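Local coordinates for superoxide dismutase [Fe] (Aquifex pyrophilus, PDB 1COJ), which converts superoxide radicals to hydrogen peroxide and molecular oxygen at an iron ion, one per subunit of a homotetramer, at residues V161-Y165 against E166-Y170. Numbering follows the deposited sequence.
Sequences VIDTY and EHAYY. With FE (Fe (III) ion), chain B.
Asp-163 and His-167 bind the same iron(III) ion, as the DxxxH metal motif of iron/manganese superoxide dismutases. OD2 of Asp-163 reaches the iron at 1.9 Å and NE2 of His-167 at 2.1 Å. The carboxylate and imidazole planes stand 76° apart, and OD2 meets the imidazole at its edge. His-27, His-81 and a water complete the site. Asp-163 sits at the end of strand 157-163, and a short turn brings His-167 back to the metal. CG of His-167 lies between its backbone N and carbonyl carbon (chi1 61°), which turns the imidazole toward the iron.

The second carboxylate oxygen, OD1, closes an Asx turn. It accepts a hydrogen bond from the backbone N of Tyr-165 at 3.0 Å, from above the carboxylate plane, and also a weak one from the iron-bound water. Further along the turn, Ala-168 N donates to Tyr-165 O at 3.0 Å.

Tyr-165 covers part of one face of the His-167 imidazole. Its CB lies 3.7 Å from the ring centroid, a CH-pi contact, while the two rings run nearly parallel but slide apart. The phenol OH is hydrogen-bonded to the backbone N of His-148, and the rings of these two residues stack. With an alanine in place of Tyr-165, His-148 would probably lose both partners. ND1 of His-167 is hydrogen-bonded to OE2 of Glu-166 of the second subunit, and the reciprocal bond forms too. Thr-164 O lies at the edge of the Tyr-169 ring, in its plane, 3.5 Å from CE2.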
ATOM      1  N   VAL A 161      19.694   3.875  10.172  1.00 10.25           N
ATOM      2  CA  VAL A 161      18.533   3.061   9.820  1.00 10.56           C
ATOM      3  C   VAL A 161      18.050   2.231  11.012  1.00 11.46           C
ATOM      4  O   VAL A 161      18.805   1.429  11.565  1.00 12.90           O
ATOM      5  CB  VAL A 161      18.874   2.110   8.642  1.00 10.92           C
ATOM      6  CG1 VAL A 161      17.682   1.262   8.281  1.00 13.10           C
ATOM      7  CG2 VAL A 161      19.326   2.912   7.432  1.00 10.91           C
ATOM      8  N   ILE A 162      16.798   2.431  11.409  1.00  9.86           N
ATOM      9  CA  ILE A 162      16.222   1.695  12.529  1.00 10.03           C
ATOM     10  C   ILE A 162      15.102   0.787  12.038  1.00  9.45           C
ATOM     11  O   ILE A 162      14.141   1.245  11.415  1.00 10.38           O
ATOM     12  CB  ILE A 162      15.631   2.637  13.612  1.00  9.67           C
ATOM     13  CG1 ILE A 162      16.644   3.713  14.006  1.00 13.60           C
ATOM     14  CG2 ILE A 162      15.225   1.826  14.846  1.00 11.47           C
ATOM     15  CD1 ILE A 162      16.127   4.693  15.055  1.00 15.34           C
ATOM     16  N   ASP A 163      15.246  -0.506  12.305  1.00  9.06           N
ATOM     17  CA  ASP A 163      14.253  -1.499  11.923  1.00  9.86           C
ATOM     18  C   ASP A 163      13.133  -1.487  12.963  1.00 12.07           C
ATOM     19  O   ASP A 163      13.396  -1.682  14.151  1.00 13.05           O
ATOM     20  CB  ASP A 163      14.897  -2.891  11.892  1.00  9.06           C
ATOM     21  CG  ASP A 163      14.005  -3.941  11.254  1.00 14.18           C
ATOM     22  OD1 ASP A 163      12.859  -3.620  10.877  1.00 12.17           O
ATOM     23  OD2 ASP A 163      14.464  -5.087  11.089  1.00 15.60           O
ATOM     24  N   THR A 164      11.895  -1.252  12.534  1.00  9.99           N
ATOM     25  CA  THR A 164      10.778  -1.250  13.470  1.00 10.35           C
ATOM     26  C   THR A 164       9.838  -2.430  13.243  1.00 10.48           C
ATOM     27  O   THR A 164       8.754  -2.487  13.815  1.00 12.53           O
ATOM     28  CB  THR A 164       9.992   0.094  13.471  1.00  9.49           C
ATOM     29  OG1 THR A 164       9.402   0.321  12.188  1.00 13.07           O
ATOM     30  CG2 THR A 164      10.911   1.253  13.814  1.00  9.22           C
ATOM     31  N   TYR A 165      10.237  -3.361  12.378  1.00 11.13           N
ATOM     32  CA  TYR A 165       9.435  -4.559  12.139  1.00  9.89           C
ATOM     33  C   TYR A 165       9.405  -5.283  13.473  1.00 11.04           C
ATOM     34  O   TYR A 165      10.395  -5.276  14.207  1.00 10.95           O
ATOM     35  CB  TYR A 165      10.092  -5.481  11.115  1.00  9.81           C
ATOM     36  CG  TYR A 165       9.669  -5.254   9.680  1.00 10.78           C
ATOM     37  CD1 TYR A 165       8.906  -6.207   9.004  1.00 11.88           C
ATOM     38  CD2 TYR A 165      10.059  -4.106   8.984  1.00 11.13           C
ATOM     39  CE1 TYR A 165       8.541  -6.029   7.662  1.00 13.53           C
ATOM     40  CE2 TYR A 165       9.698  -3.915   7.640  1.00 10.77           C
ATOM     41  CZ  TYR A 165       8.940  -4.882   6.985  1.00 11.99           C
ATOM     42  OH  TYR A 165       8.602  -4.722   5.650  1.00 11.38           O
ATOM     43  N   GLU A 166       8.302  -5.956  13.762  1.00 12.34           N
ATOM     44  CA  GLU A 166       8.156  -6.666  15.027  1.00 13.34           C
ATOM     45  C   GLU A 166       9.225  -7.719  15.300  1.00 13.16           C
ATOM     46  O   GLU A 166       9.616  -7.917  16.448  1.00 13.48           O
ATOM     47  CB  GLU A 166       6.757  -7.263  15.133  1.00 12.66           C
ATOM     48  CG  GLU A 166       5.691  -6.186  15.127  1.00 14.64           C
ATOM     49  CD  GLU A 166       4.279  -6.723  15.205  1.00 18.39           C
ATOM     50  OE1 GLU A 166       3.986  -7.784  14.610  1.00 15.97           O
ATOM     51  OE2 GLU A 166       3.448  -6.057  15.857  1.00 19.53           O
ATOM     52  N   HIS A 167       9.732  -8.366  14.256  1.00 12.90           N
ATOM     53  CA  HIS A 167      10.761  -9.386  14.442  1.00 12.97           C
ATOM     54  C   HIS A 167      12.080  -8.811  14.960  1.00 13.45           C
ATOM     55  O   HIS A 167      12.912  -9.538  15.503  1.00 14.00           O
ATOM     56  CB  HIS A 167      10.994 -10.187  13.148  1.00 14.67           C
ATOM     57  CG  HIS A 167      11.472  -9.366  11.989  1.00 15.00           C
ATOM     58  ND1 HIS A 167      10.913  -9.406  10.728  1.00 13.69           N
ATOM     59  CD2 HIS A 167      12.510  -8.498  11.897  1.00 15.08           C
ATOM     60  CE1 HIS A 167      11.613  -8.587   9.939  1.00 16.42           C
ATOM     61  NE2 HIS A 167      12.591  -8.014  10.611  1.00 19.60           N
ATOM     62  N   ALA A 168      12.252  -7.501  14.824  1.00 10.81           N
ATOM     63  CA  ALA A 168      13.476  -6.841  15.260  1.00 11.01           C
ATOM     64  C   ALA A 168      13.622  -6.717  16.781  1.00 11.76           C
ATOM     65  O   ALA A 168      14.749  -6.683  17.294  1.00 12.44           O
ATOM     66  CB  ALA A 168      13.581  -5.468  14.614  1.00 12.57           C
ATOM     67  N   TYR A 169      12.499  -6.701  17.499  1.00 11.58           N
ATOM     68  CA  TYR A 169      12.519  -6.540  18.956  1.00 11.71           C
ATOM     69  C   TYR A 169      11.602  -7.451  19.778  1.00 11.74           C
ATOM     70  O   TYR A 169      11.683  -7.460  21.012  1.00 12.30           O
ATOM     71  CB  TYR A 169      12.203  -5.079  19.305  1.00 11.20           C
ATOM     72  CG  TYR A 169      10.848  -4.597  18.812  1.00 13.03           C
ATOM     73  CD1 TYR A 169       9.704  -4.755  19.593  1.00 13.56           C
ATOM     74  CD2 TYR A 169      10.708  -4.002  17.556  1.00 14.05           C
ATOM     75  CE1 TYR A 169       8.451  -4.339  19.137  1.00 12.58           C
ATOM     76  CE2 TYR A 169       9.459  -3.580  17.089  1.00 14.69           C
ATOM     77  CZ  TYR A 169       8.335  -3.754  17.884  1.00 16.67           C
ATOM     78  OH  TYR A 169       7.093  -3.373  17.418  1.00 16.17           O
ATOM     79  N   TYR A 170      10.756  -8.234  19.116  1.00 10.27           N
ATOM     80  CA  TYR A 170       9.822  -9.089  19.836  1.00 11.82           C
ATOM     81  C   TYR A 170      10.399 -10.131  20.785  1.00 13.68           C
ATOM     82  O   TYR A 170       9.779 -10.446  21.800  1.00 14.25           O
ATOM     83  CB  TYR A 170       8.813  -9.737  18.888  1.00 10.25           C
ATOM     84  CG  TYR A 170       7.399  -9.493  19.337  1.00 12.03           C
ATOM     85  CD1 TYR A 170       6.753  -8.290  19.053  1.00 11.29           C
ATOM     86  CD2 TYR A 170       6.734 -10.434  20.116  1.00 13.81           C
ATOM     87  CE1 TYR A 170       5.484  -8.038  19.549  1.00 11.63           C
ATOM     88  CE2 TYR A 170       5.487 -10.196  20.608  1.00 14.66           C
ATOM     89  CZ  TYR A 170       4.856  -9.002  20.334  1.00 13.44           C
ATOM     90  OH  TYR A 170       3.612  -8.764  20.888  1.00 13.90           O
TER
HETATM   91 FE    FE B 213      14.159  -6.737  10.093  0.55 20.15          FE
HETATM   92  O   HOH W   1      12.857  -5.746   8.942  1.00 13.62           O